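Long-range contacts in CocE/NonD family hydrolase (Staphylococcus aureus, PDB 3IB3), which probably hydrolyses ester or amide bonds, as an alpha/beta hydrolase that carries a non-catalytic C-terminal beta domain: residues A21-I26 with I39-G44; W217-F222 with D233-Q238; G428-D433 with E510-G515; P68-A73 with F318-E323; L411-S416 with V490-E495. All blocks are in the same frame, centred on the assembly; numbering follows the deposited sequence.

Contact 1 (A21-I26 with I39-G44); sequences AGINHI and IMEKDG
I39 and H25 lie side by side on one face of a beta hairpin formed by strands 22-30 and 36-47, at the outer end of the large mixed sheet. From CB outward, I39 meets first the backbone of the facing strand, with CB 3.8 Å from N24 O. CG2, anti to the backbone N of I39 (chi1 for CG1 is -50°), presses closer to that same carbonyl, with CG2 to N24 O at 3.2 Å, and also meets I23 CG2 at 3.8 Å. The other branch runs alongside the imidazole: CG1 and then CD1 each pass 3.8 Å from H25 NE2, a nitrogen that also makes a weak hydrogen bond to N62.

N24 and M40 lie on the face turned away from I39, where I26 CD1 rests 3.9 Å from the CB of selenomethionine M40. Backbone bonds run in pairs, G22 with K42 and N24 with M40. G22 takes a positive phi of 96° at the start of its strand. Beyond K42 the chain bends, and D43 and G44 both face I56 in a G1 beta bulge; the carboxylate of D43 forms salt bridges with K78 and K130. M40 O takes two N-H groups from one residue: N24 N at 2.7 Å, and more weakly N24 ND2 at 3.3 Å, an amide that also bonds to K20 O.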
# COMPACT_ATOMS: atom_id res chain seq x y z
N ALA A 21 27.34 19.06 8.73
CA ALA A 21 26.52 20.19 8.26
C ALA A 21 27.21 20.96 7.14
O ALA A 21 28.42 21.16 7.17
CB ALA A 21 26.18 21.14 9.42
N GLY A 22 26.45 21.36 6.12
CA GLY A 22 27.01 22.18 5.05
C GLY A 22 27.42 21.39 3.84
O GLY A 22 26.85 20.35 3.52
N ILE A 23 28.43 21.88 3.15
CA ILE A 23 28.83 21.28 1.88
C ILE A 23 29.75 20.13 2.10
O ILE A 23 30.78 20.26 2.73
CB ILE A 23 29.48 22.28 0.93
CG1 ILE A 23 28.41 23.22 0.41
CG2 ILE A 23 30.03 21.56 -0.27
CD1 ILE A 23 27.49 22.50 -0.54
N ASN A 24 29.36 18.99 1.58
CA ASN A 24 30.27 17.88 1.53
C ASN A 24 30.50 17.50 0.07
O ASN A 24 29.60 17.63 -0.76
CB ASN A 24 29.74 16.68 2.34
CG ASN A 24 29.43 17.03 3.80
OD1 ASN A 24 30.19 16.65 4.71
ND2 ASN A 24 28.29 17.71 4.04
N HIS A 25 31.71 17.08 -0.21
CA HIS A 25 32.05 16.35 -1.42
C HIS A 25 32.22 14.94 -0.98
O HIS A 25 33.06 14.65 -0.14
CB HIS A 25 33.37 16.83 -1.99
CG HIS A 25 33.24 17.99 -2.92
ND1 HIS A 25 33.55 19.28 -2.55
CD2 HIS A 25 32.83 18.05 -4.21
CE1 HIS A 25 33.35 20.08 -3.58
NE2 HIS A 25 32.90 19.36 -4.60
N ILE A 26 31.42 14.05 -1.54
CA ILE A 26 31.38 12.70 -1.06
C ILE A 26 31.56 11.77 -2.23
O ILE A 26 31.23 12.12 -3.36
CB ILE A 26 30.03 12.38 -0.31
CG1 ILE A 26 28.85 12.29 -1.30
CG2 ILE A 26 29.78 13.40 0.77
CD1 ILE A 26 27.55 11.96 -0.64
N ILE A 39 28.13 16.20 -4.69
CA ILE A 39 28.11 17.13 -3.63
C ILE A 39 26.89 16.82 -2.82
O ILE A 39 25.82 16.52 -3.38
CB ILE A 39 28.07 18.61 -4.14
CG1 ILE A 39 29.16 18.85 -5.17
CG2 ILE A 39 28.31 19.59 -3.00
CD1 ILE A 39 29.34 20.33 -5.56
N MSE A 40 27.05 16.83 -1.49
CA MSE A 40 25.91 16.67 -0.57
C MSE A 40 25.86 17.86 0.34
O MSE A 40 26.81 18.14 1.09
CB MSE A 40 26.01 15.40 0.29
CG MSE A 40 24.79 15.16 1.27
SE MSE A 40 25.30 13.96 2.73
CE MSE A 40 23.63 13.42 3.58
N GLU A 41 24.76 18.60 0.27
CA GLU A 41 24.49 19.66 1.23
C GLU A 41 23.66 19.04 2.34
O GLU A 41 22.52 18.63 2.12
CB GLU A 41 23.74 20.83 0.60
CG GLU A 41 23.68 22.09 1.51
CD GLU A 41 22.70 23.15 0.99
OE1 GLU A 41 21.99 23.75 1.80
OE2 GLU A 41 22.65 23.38 -0.24
N LYS A 42 24.25 18.96 3.52
CA LYS A 42 23.65 18.33 4.67
C LYS A 42 23.15 19.42 5.61
O LYS A 42 23.89 20.31 5.99
CB LYS A 42 24.67 17.47 5.39
CG LYS A 42 24.06 16.77 6.60
CD LYS A 42 25.08 16.04 7.43
CE LYS A 42 24.39 15.44 8.66
NZ LYS A 42 25.16 14.27 9.21
N ASP A 43 21.88 19.30 5.98
CA ASP A 43 21.18 20.26 6.86
C ASP A 43 20.97 21.59 6.19
O ASP A 43 21.28 22.65 6.74
CB ASP A 43 21.88 20.41 8.24
CG ASP A 43 21.63 19.20 9.13
OD1 ASP A 43 20.55 18.56 8.97
OD2 ASP A 43 22.50 18.91 9.96
N GLY A 44 20.46 21.52 4.97
CA GLY A 44 19.80 22.67 4.36
C GLY A 44 18.48 22.88 5.11
O GLY A 44 17.96 21.95 5.74

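Contact 2 (W217-F222 with D233-Q238); sequences WTQGIF and DLIQAQ
D233 OD1 accepts Q236 N at 3.0 Å in an almost straight bond, while F222 CZ comes up to the same residue from the facing helix. The amide reaches OD1 from above the carboxylate plane. This is an N-cap: D233 stands just before helix 234-240 and closes its first turn.

F222 meets the cap through the edge of its ring, with CZ 3.9 Å from D233 CA; ring and carboxylate planes stand 72° apart. One turn back, T218 points toward helix 234-240. Its OG1, anti to its own backbone N (chi1 -175°), lies 3.4 Å from L234 CB, and its methyl faces the tip of I235 at a modelled spacing too short to be trusted. L234 reaches further, putting CD1 3.9 Å from W217 CZ3. On the tryptophan's own helix, I221 CD1 sits 3.6 Å above one face of the indole, near its rim. The indole also stacks with W138, its NE1 bonds to Y76 OH, and a bound palmitic acid lies about 5 Å from this side chain.

The two helical segments run roughly antiparallel, at 151°, their axes 10.3 Å apart at closest approach. They belong to an antiparallel pair of helices joined by a loop. No hydrogen bond crosses between the two segments; the contacts are van der Waals ones, and F247 of helix 246-249 packs on L234 and A237.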
# COMPACT_ATOMS: atom_id res chain seq x y z
N TRP A 217 3.65 1.16 14.25
CA TRP A 217 4.08 2.27 13.43
C TRP A 217 3.89 3.62 14.18
O TRP A 217 4.79 4.45 14.17
CB TRP A 217 3.32 2.22 12.09
CG TRP A 217 3.44 3.44 11.21
CD1 TRP A 217 4.45 3.73 10.34
CD2 TRP A 217 2.49 4.52 11.10
NE1 TRP A 217 4.21 4.95 9.73
CE2 TRP A 217 3.02 5.45 10.18
CE3 TRP A 217 1.26 4.80 11.71
CZ2 TRP A 217 2.34 6.62 9.84
CZ3 TRP A 217 0.62 5.96 11.38
CH2 TRP A 217 1.16 6.85 10.44
N THR A 218 2.76 3.85 14.86
CA THR A 218 2.58 5.11 15.50
C THR A 218 3.53 5.19 16.68
O THR A 218 4.18 6.24 16.88
CB THR A 218 1.09 5.46 15.86
OG1 THR A 218 1.05 6.80 16.38
CG2 THR A 218 0.50 4.57 16.86
N GLN A 219 3.67 4.09 17.43
CA GLN A 219 4.59 4.07 18.57
C GLN A 219 6.04 4.29 18.06
O GLN A 219 6.86 4.92 18.72
CB GLN A 219 4.47 2.76 19.35
CG GLN A 219 3.34 2.71 20.39
CD GLN A 219 2.86 1.26 20.72
OE1 GLN A 219 3.25 0.28 20.06
NE2 GLN A 219 1.98 1.15 21.71
N GLY A 220 6.33 3.77 16.88
CA GLY A 220 7.65 3.90 16.30
C GLY A 220 8.01 5.36 16.00
O GLY A 220 9.17 5.75 16.12
N ILE A 221 7.02 6.15 15.58
CA ILE A 221 7.25 7.56 15.32
C ILE A 221 7.54 8.29 16.61
O ILE A 221 8.44 9.12 16.63
CB ILE A 221 6.11 8.25 14.49
CG1 ILE A 221 5.85 7.46 13.18
CG2 ILE A 221 6.53 9.66 14.15
CD1 ILE A 221 4.81 8.10 12.14
N PHE A 222 6.80 7.98 17.69
CA PHE A 222 7.06 8.60 19.01
C PHE A 222 8.49 8.33 19.43
O PHE A 222 9.20 9.24 19.86
CB PHE A 222 6.21 8.02 20.17
CG PHE A 222 4.72 8.35 20.13
CD1 PHE A 222 4.15 9.17 19.17
CD2 PHE A 222 3.89 7.81 21.12
CE1 PHE A 222 2.81 9.43 19.15
CE2 PHE A 222 2.52 8.08 21.12
CZ PHE A 222 1.99 8.92 20.13
N ASP A 233 -1.01 12.08 18.87
CA ASP A 233 -1.34 10.81 19.54
C ASP A 233 -2.31 9.96 18.72
O ASP A 233 -3.50 9.97 18.98
CB ASP A 233 -1.96 11.08 20.92
CG ASP A 233 -2.11 9.80 21.76
OD1 ASP A 233 -1.95 8.66 21.23
OD2 ASP A 233 -2.37 9.93 22.95
N LEU A 234 -1.81 9.20 17.75
CA LEU A 234 -2.72 8.43 16.89
C LEU A 234 -3.28 7.18 17.61
O LEU A 234 -4.32 6.64 17.23
CB LEU A 234 -2.03 8.10 15.56
CG LEU A 234 -1.86 9.29 14.57
CD1 LEU A 234 -0.97 8.88 13.36
CD2 LEU A 234 -3.20 9.84 14.06
N ILE A 235 -2.63 6.73 18.67
CA ILE A 235 -3.17 5.64 19.49
C ILE A 235 -4.52 6.08 20.10
O ILE A 235 -5.52 5.38 19.98
CB ILE A 235 -2.20 5.24 20.61
CG1 ILE A 235 -0.90 4.63 20.02
CG2 ILE A 235 -2.85 4.21 21.52
CD1 ILE A 235 -1.12 3.31 19.29
N GLN A 236 -4.54 7.25 20.71
CA GLN A 236 -5.76 7.83 21.25
C GLN A 236 -6.77 8.11 20.12
O GLN A 236 -7.94 7.85 20.27
CB GLN A 236 -5.46 9.12 22.03
CG GLN A 236 -6.68 9.77 22.57
CD GLN A 236 -6.39 10.76 23.69
OE1 GLN A 236 -6.01 10.38 24.80
NE2 GLN A 236 -6.61 12.03 23.42
N ALA A 237 -6.32 8.67 19.01
CA ALA A 237 -7.17 8.88 17.84
C ALA A 237 -8.01 7.63 17.51
O ALA A 237 -9.26 7.70 17.39
CB ALA A 237 -6.32 9.27 16.63
N GLN A 238 -7.33 6.49 17.36
CA GLN A 238 -8.00 5.23 17.08
C GLN A 238 -9.04 4.91 18.16
O GLN A 238 -10.13 4.47 17.84
CB GLN A 238 -6.99 4.09 16.97
CG GLN A 238 -7.55 2.75 16.44
CD GLN A 238 -6.56 1.63 16.54
OE1 GLN A 238 -5.90 1.48 17.56
NE2 GLN A 238 -6.44 0.81 15.48

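Contact 3 (G428-D433 with E510-G515); sequences GIKKLD and EVVVKG
The carboxylate of E510 is wedged among side chains of strand 424-432. K430 CD lies over one face, 3.6 Å from E510 OE1, and L432 CD2 over the other, 3.8 Å from the same oxygen. L432 CD1 comes closer to E510 OE1, at 3.2 Å, and only slightly out of the plane. The other oxygen, OE2, bonds to S394 OG. E510 reaches this spot fully extended, its CG anti to the backbone N (chi1 173°). K430 runs beside it but hooks at its last torsion, leaving NZ 6.0 Å from E510 OE1; the ammonium instead pairs with E438 and Q451. Farther along, V512 CG2 supports the lysine chain, 3.9 Å from K430 CD.

Four backbone bonds join G428 with V512 and K430 with E510. On the reverse face, I429 CD1 and V511 CG2 pack side by side at 3.8 Å. There I429 meets M409 and V511 meets L411, both on strand 408-417 of the other sheet: a beta sandwich, consistent with the jelly-roll architecture of galactose-binding-like domains.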
# COMPACT_ATOMS: atom_id res chain seq x y z
N GLY A 428 -11.02 -14.80 3.53
CA GLY A 428 -9.83 -15.04 2.79
C GLY A 428 -10.11 -15.86 1.57
O GLY A 428 -11.09 -16.59 1.53
N ILE A 429 -9.24 -15.74 0.58
CA ILE A 429 -9.29 -16.57 -0.61
C ILE A 429 -7.98 -17.25 -0.64
O ILE A 429 -6.94 -16.59 -0.43
CB ILE A 429 -9.44 -15.70 -1.89
CG1 ILE A 429 -10.71 -14.85 -1.80
CG2 ILE A 429 -9.40 -16.60 -3.14
CD1 ILE A 429 -11.98 -15.64 -1.87
N LYS A 430 -8.03 -18.58 -0.82
CA LYS A 430 -6.89 -19.43 -0.88
C LYS A 430 -6.88 -20.20 -2.21
O LYS A 430 -7.94 -20.40 -2.81
CB LYS A 430 -6.92 -20.46 0.26
CG LYS A 430 -6.89 -19.91 1.68
CD LYS A 430 -6.76 -21.06 2.72
CE LYS A 430 -6.33 -20.55 4.10
NZ LYS A 430 -5.21 -19.58 4.05
N LYS A 431 -5.68 -20.59 -2.68
CA LYS A 431 -5.54 -21.51 -3.80
C LYS A 431 -4.98 -22.84 -3.34
O LYS A 431 -4.02 -22.89 -2.56
CB LYS A 431 -4.72 -20.98 -4.98
CG LYS A 431 -4.70 -22.02 -6.11
CD LYS A 431 -4.13 -21.55 -7.43
CE LYS A 431 -2.62 -21.36 -7.41
NZ LYS A 431 -2.00 -21.47 -8.79
N LEU A 432 -5.58 -23.90 -3.86
CA LEU A 432 -5.25 -25.24 -3.48
C LEU A 432 -4.74 -25.90 -4.77
O LEU A 432 -5.39 -25.79 -5.81
CB LEU A 432 -6.52 -25.93 -2.90
CG LEU A 432 -6.83 -25.81 -1.41
CD1 LEU A 432 -6.78 -24.44 -0.81
CD2 LEU A 432 -8.13 -26.48 -1.03
N ASP A 433 -3.57 -26.55 -4.71
CA ASP A 433 -3.01 -27.17 -5.90
C ASP A 433 -3.73 -28.51 -6.16
O ASP A 433 -4.58 -28.90 -5.41
CB ASP A 433 -1.46 -27.30 -5.84
CG ASP A 433 -0.95 -28.26 -4.75
OD1 ASP A 433 -1.71 -29.17 -4.32
OD2 ASP A 433 0.24 -28.12 -4.32
N GLU A 510 -10.77 -21.54 -2.57
CA GLU A 510 -11.46 -21.77 -1.30
C GLU A 510 -11.73 -20.42 -0.66
O GLU A 510 -10.80 -19.63 -0.51
CB GLU A 510 -10.57 -22.63 -0.36
CG GLU A 510 -11.04 -22.84 1.09
CD GLU A 510 -10.01 -23.65 1.92
OE1 GLU A 510 -8.81 -23.73 1.52
OE2 GLU A 510 -10.37 -24.23 2.96
N VAL A 511 -13.01 -20.13 -0.36
CA VAL A 511 -13.37 -18.97 0.46
C VAL A 511 -13.43 -19.47 1.90
O VAL A 511 -13.92 -20.55 2.15
CB VAL A 511 -14.74 -18.36 0.13
CG1 VAL A 511 -14.98 -17.07 0.98
CG2 VAL A 511 -14.82 -18.03 -1.30
N VAL A 512 -12.85 -18.71 2.81
CA VAL A 512 -12.74 -19.05 4.21
C VAL A 512 -13.39 -17.85 4.90
O VAL A 512 -13.11 -16.68 4.56
CB VAL A 512 -11.24 -19.16 4.67
CG1 VAL A 512 -11.13 -19.64 6.16
CG2 VAL A 512 -10.44 -20.11 3.77
N VAL A 513 -14.34 -18.13 5.79
CA VAL A 513 -14.91 -17.10 6.63
C VAL A 513 -14.62 -17.56 8.06
O VAL A 513 -14.77 -18.74 8.39
CB VAL A 513 -16.45 -16.95 6.43
CG1 VAL A 513 -16.99 -15.80 7.30
CG2 VAL A 513 -16.80 -16.73 5.00
N LYS A 514 -14.20 -16.63 8.90
CA LYS A 514 -13.72 -16.96 10.25
C LYS A 514 -13.97 -15.79 11.21
O LYS A 514 -14.33 -14.68 10.77
CB LYS A 514 -12.24 -17.28 10.16
CG LYS A 514 -11.59 -17.96 11.39
CD LYS A 514 -10.10 -18.30 11.00
CE LYS A 514 -9.31 -18.89 12.18
NZ LYS A 514 -7.86 -19.08 11.84
N GLY A 515 -13.83 -16.05 12.52
CA GLY A 515 -14.11 -15.06 13.54
C GLY A 515 -12.82 -14.36 13.96
O GLY A 515 -12.83 -13.53 14.86

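Contact 4 (P68-A73 with F318-E323); sequences PVVMSA and FYLKEE
P68 and L320 meet squarely: the proline CB sits 3.6 Å from L320 CB and equally 3.6 Å from L320 O. At the next corner of the pyrrolidine ring, P68 CG touches K321 CG at 3.7 Å, crossing the lysine chain. L320 then stretches along the strand, its CG anti to its own carbonyl carbon (chi1 -49°), to bring CD1 3.8 Å from V69 O and 4.3 Å from V70 CG2. No hydrogen bond spans the two segments; the direct contact is van der Waals packing.

The next shell holds these groups in place. L320 O is bonded to N162 ND2; the same asparagine pairs with the backbone of V69, and its ND2 also donates to E322 OE2, so one residue touches both sides. L320 also packs on K187 and A188 of strand 186-192, while the extended K321 carries its NZ out to N116 O. Just before them, helix 306-319 has ended, and the chain turns through E322 with positive phi.

Strand 67-74 lies between strands 119-124 and 162-168, parallel to both. The residues just after a helix thus pack against the start of an interior parallel strand, as in the alpha/beta-hydrolase fold.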
# COMPACT_ATOMS: atom_id res chain seq x y z
N PRO A 68 16.94 18.45 -13.31
CA PRO A 68 15.66 18.05 -12.77
C PRO A 68 15.89 17.53 -11.33
O PRO A 68 16.99 17.09 -11.02
CB PRO A 68 15.21 16.95 -13.73
CG PRO A 68 16.45 16.54 -14.47
CD PRO A 68 17.48 17.51 -14.30
N VAL A 69 14.86 17.65 -10.48
CA VAL A 69 14.95 17.29 -9.07
C VAL A 69 14.01 16.16 -8.72
O VAL A 69 12.80 16.19 -9.02
CB VAL A 69 14.60 18.47 -8.14
CG1 VAL A 69 14.76 18.07 -6.66
CG2 VAL A 69 15.44 19.64 -8.42
N VAL A 70 14.56 15.15 -8.06
CA VAL A 70 13.81 14.03 -7.59
C VAL A 70 13.77 14.23 -6.09
O VAL A 70 14.82 14.32 -5.45
CB VAL A 70 14.48 12.71 -7.94
CG1 VAL A 70 13.81 11.54 -7.23
CG2 VAL A 70 14.53 12.51 -9.48
N MSE A 71 12.56 14.31 -5.52
CA MSE A 71 12.42 14.54 -4.11
C MSE A 71 11.54 13.52 -3.38
O MSE A 71 10.67 12.92 -3.97
CB MSE A 71 11.90 15.97 -3.92
CG MSE A 71 11.29 16.26 -2.58
SE MSE A 71 10.54 18.10 -2.56
CE MSE A 71 11.99 19.03 -3.55
N SER A 72 11.80 13.36 -2.08
CA SER A 72 11.01 12.55 -1.22
C SER A 72 10.98 13.14 0.15
O SER A 72 11.93 13.83 0.56
CB SER A 72 11.53 11.12 -1.13
OG SER A 72 12.63 11.03 -0.28
N ALA A 73 9.90 12.82 0.88
CA ALA A 73 9.67 13.43 2.15
C ALA A 73 8.92 12.52 3.12
O ALA A 73 7.98 11.81 2.76
CB ALA A 73 8.96 14.72 1.95
N PHE A 318 11.27 11.38 -19.34
CA PHE A 318 10.28 11.93 -20.23
C PHE A 318 9.70 13.17 -19.59
O PHE A 318 9.68 14.20 -20.24
CB PHE A 318 9.17 10.92 -20.53
CG PHE A 318 8.10 11.42 -21.52
CD1 PHE A 318 8.29 11.31 -22.89
CD2 PHE A 318 6.88 11.90 -21.07
CE1 PHE A 318 7.31 11.72 -23.80
CE2 PHE A 318 5.89 12.32 -21.96
CZ PHE A 318 6.11 12.23 -23.33
N TYR A 319 9.29 13.09 -18.32
CA TYR A 319 8.57 14.19 -17.69
C TYR A 319 9.40 15.31 -17.00
O TYR A 319 8.93 16.46 -16.95
CB TYR A 319 7.46 13.68 -16.75
CG TYR A 319 6.28 13.07 -17.51
CD1 TYR A 319 5.34 13.89 -18.17
CD2 TYR A 319 6.14 11.68 -17.62
CE1 TYR A 319 4.28 13.33 -18.90
CE2 TYR A 319 5.09 11.12 -18.34
CZ TYR A 319 4.16 11.94 -18.98
OH TYR A 319 3.13 11.37 -19.68
N LEU A 320 10.59 14.99 -16.48
CA LEU A 320 11.43 15.98 -15.79
C LEU A 320 12.57 16.48 -16.66
O LEU A 320 13.06 17.61 -16.50
CB LEU A 320 12.03 15.39 -14.52
CG LEU A 320 11.12 14.68 -13.55
CD1 LEU A 320 11.85 14.37 -12.23
CD2 LEU A 320 9.88 15.53 -13.33
N LYS A 321 13.06 15.61 -17.52
CA LYS A 321 14.07 15.99 -18.50
C LYS A 321 13.36 16.38 -19.82
O LYS A 321 13.97 16.87 -20.75
CB LYS A 321 15.06 14.84 -18.72
CG LYS A 321 16.03 14.51 -17.57
CD LYS A 321 17.33 13.85 -18.16
CE LYS A 321 18.30 13.29 -17.11
NZ LYS A 321 19.45 12.47 -17.73
N GLU A 322 12.06 16.13 -19.91
CA GLU A 322 11.28 16.48 -21.10
C GLU A 322 11.90 15.88 -22.32
O GLU A 322 11.86 16.45 -23.37
CB GLU A 322 11.14 18.00 -21.26
CG GLU A 322 10.48 18.67 -20.06
CD GLU A 322 10.56 20.16 -20.13
OE1 GLU A 322 10.44 20.74 -21.24
OE2 GLU A 322 10.75 20.78 -19.08
N GLU A 323 12.44 14.67 -22.18
CA GLU A 323 13.18 14.05 -23.25
C GLU A 323 12.30 13.15 -24.10
O GLU A 323 11.38 12.48 -23.61
CB GLU A 323 14.39 13.31 -22.70
CG GLU A 323 14.56 11.89 -23.21
CD GLU A 323 15.60 11.13 -22.43
OE1 GLU A 323 16.35 11.81 -21.68
OE2 GLU A 323 15.67 9.88 -22.57

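Contact 5 (L411-S416 with V490-E495); sequences LKLWVS and VPVEIE
P491 is the bump here and W414 the flat wall it leans on. The proline CB stands over one face of the indole, 3.6 Å from the centroid of the W414 six-membered ring and only 5° off its normal, a CH-pi contact. P491 CD adds a second touch, 3.6 Å from W414 CZ3. With CG anti to its own carbonyl carbon (chi1 -63°), the tryptophan swings its ring over strand 490-503. K412 runs beside the proline on an adjacent side, its CE 4.1 Å from P491 CB, so the proline sits in the corner between indole and lysine chain. D551 receives both W414 NE1 and K412 NZ and links the two. A water accepts weakly from K412 NZ and donates to E493 OE2.

On the opposite face the bumps are branched. V415 CG2 sits in the notch beside two valines, 3.7 Å from V490 CG2 and 4.0 Å from V492 CG1. V492 CG2 in turn leans on L413 CB at 3.8 Å, and L411 and I494 continue the row.

Six backbone bonds keep the antiparallel strands in step, the pairs L411-I494, L413-V492 and V415-V490 each contributing two. The row of aliphatic side chains faces strands 424-432 and 508-514, as the inner layer of one wall in the beta sandwich of the C-terminal domain.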
# COMPACT_ATOMS: atom_id res chain seq x y z
N LEU A 411 -17.38 -10.88 -1.49
CA LEU A 411 -18.10 -11.94 -0.79
C LEU A 411 -19.41 -11.37 -0.17
O LEU A 411 -19.40 -10.55 0.76
CB LEU A 411 -17.20 -12.56 0.28
CG LEU A 411 -17.72 -13.78 1.05
CD1 LEU A 411 -18.15 -14.90 0.10
CD2 LEU A 411 -16.67 -14.28 2.07
N LYS A 412 -20.53 -11.82 -0.71
CA LYS A 412 -21.86 -11.47 -0.21
C LYS A 412 -22.43 -12.62 0.69
O LYS A 412 -22.68 -13.71 0.21
CB LYS A 412 -22.70 -11.11 -1.42
CG LYS A 412 -24.20 -11.22 -1.34
CD LYS A 412 -24.82 -10.35 -0.31
CE LYS A 412 -26.31 -10.61 -0.29
NZ LYS A 412 -26.95 -10.28 -1.59
N LEU A 413 -22.63 -12.36 1.98
CA LEU A 413 -23.09 -13.39 2.97
C LEU A 413 -24.37 -12.92 3.63
O LEU A 413 -24.60 -11.71 3.76
CB LEU A 413 -22.02 -13.62 4.05
CG LEU A 413 -20.58 -14.06 3.64
CD1 LEU A 413 -19.70 -14.29 4.90
CD2 LEU A 413 -20.66 -15.31 2.77
N TRP A 414 -25.22 -13.87 4.01
CA TRP A 414 -26.28 -13.64 5.02
C TRP A 414 -25.78 -14.27 6.35
O TRP A 414 -25.24 -15.39 6.38
CB TRP A 414 -27.63 -14.22 4.59
CG TRP A 414 -28.18 -13.58 3.34
CD1 TRP A 414 -27.85 -13.87 2.04
CD2 TRP A 414 -29.15 -12.52 3.28
NE1 TRP A 414 -28.56 -13.04 1.18
CE2 TRP A 414 -29.36 -12.22 1.91
CE3 TRP A 414 -29.87 -11.81 4.25
CZ2 TRP A 414 -30.27 -11.22 1.49
CZ3 TRP A 414 -30.78 -10.82 3.83
CH2 TRP A 414 -30.97 -10.54 2.45
N VAL A 415 -25.88 -13.51 7.44
CA VAL A 415 -25.20 -13.83 8.68
C VAL A 415 -26.08 -13.44 9.85
O VAL A 415 -27.01 -12.63 9.70
CB VAL A 415 -23.81 -13.13 8.80
CG1 VAL A 415 -23.02 -13.38 7.62
CG2 VAL A 415 -23.95 -11.56 9.04
N SER A 416 -25.80 -14.09 10.98
CA SER A 416 -26.45 -13.82 12.24
C SER A 416 -25.57 -14.40 13.36
O SER A 416 -24.78 -15.30 13.12
CB SER A 416 -27.86 -14.42 12.30
OG SER A 416 -27.84 -15.82 12.55
N VAL A 490 -28.69 -10.81 8.53
CA VAL A 490 -28.45 -9.64 7.69
C VAL A 490 -27.51 -9.95 6.55
O VAL A 490 -26.58 -10.76 6.71
CB VAL A 490 -27.87 -8.49 8.54
CG1 VAL A 490 -28.85 -8.12 9.60
CG2 VAL A 490 -26.52 -8.91 9.14
N PRO A 491 -27.72 -9.29 5.40
CA PRO A 491 -26.81 -9.34 4.28
C PRO A 491 -25.61 -8.41 4.49
O PRO A 491 -25.76 -7.24 4.85
CB PRO A 491 -27.66 -8.84 3.12
CG PRO A 491 -28.50 -7.71 3.78
CD PRO A 491 -28.74 -8.23 5.22
N VAL A 492 -24.42 -8.98 4.28
CA VAL A 492 -23.15 -8.22 4.26
C VAL A 492 -22.46 -8.45 2.92
O VAL A 492 -22.64 -9.51 2.26
CB VAL A 492 -22.20 -8.60 5.46
CG1 VAL A 492 -22.93 -8.38 6.82
CG2 VAL A 492 -21.70 -10.06 5.36
N GLU A 493 -21.69 -7.45 2.51
CA GLU A 493 -20.83 -7.56 1.37
C GLU A 493 -19.44 -7.22 1.86
O GLU A 493 -19.26 -6.13 2.38
CB GLU A 493 -21.29 -6.63 0.24
CG GLU A 493 -22.62 -7.06 -0.39
CD GLU A 493 -22.99 -6.23 -1.63
OE1 GLU A 493 -22.09 -5.66 -2.30
OE2 GLU A 493 -24.19 -6.14 -1.93
N ILE A 494 -18.49 -8.16 1.71
CA ILE A 494 -17.10 -8.02 2.18
C ILE A 494 -16.17 -7.80 1.00
O ILE A 494 -16.23 -8.55 0.02
CB ILE A 494 -16.57 -9.29 2.88
CG1 ILE A 494 -17.29 -9.57 4.16
CG2 ILE A 494 -15.01 -9.20 3.20
CD1 ILE A 494 -16.91 -10.97 4.70
N GLU A 495 -15.33 -6.77 1.12
CA GLU A 495 -14.35 -6.40 0.10
C GLU A 495 -13.14 -7.27 0.23
O GLU A 495 -12.40 -7.12 1.18
CB GLU A 495 -13.93 -4.93 0.32
CG GLU A 495 -12.88 -4.35 -0.63
CD GLU A 495 -12.60 -2.87 -0.29
OE1 GLU A 495 -13.04 -2.41 0.79
OE2 GLU A 495 -11.99 -2.17 -1.10
O HOH W 1 -26.53 -7.49 -3.58

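Overall arrangement
Contacts 1 and 4 belong to the same mixed sheet, their centres about 21 Å apart: contact 1 at its hairpin end, contact 4 on a parallel strand nearer the middle. Contact 2 lies on helices of the catalytic part, its nearest atoms about 10 Å from those of contact 4, and is the one beside the palmitic acid. Contacts 3 and 5 are strand pairs in the two facing sheets of the C-terminal domain. They interlock along the chain and meet in the core, where V511 CG1 comes within 3.4 Å of L411 CD2. Both lie about 16 Å from contact 2 at the nearest atoms, and contact 5 is centred about 57 Å from contact 1.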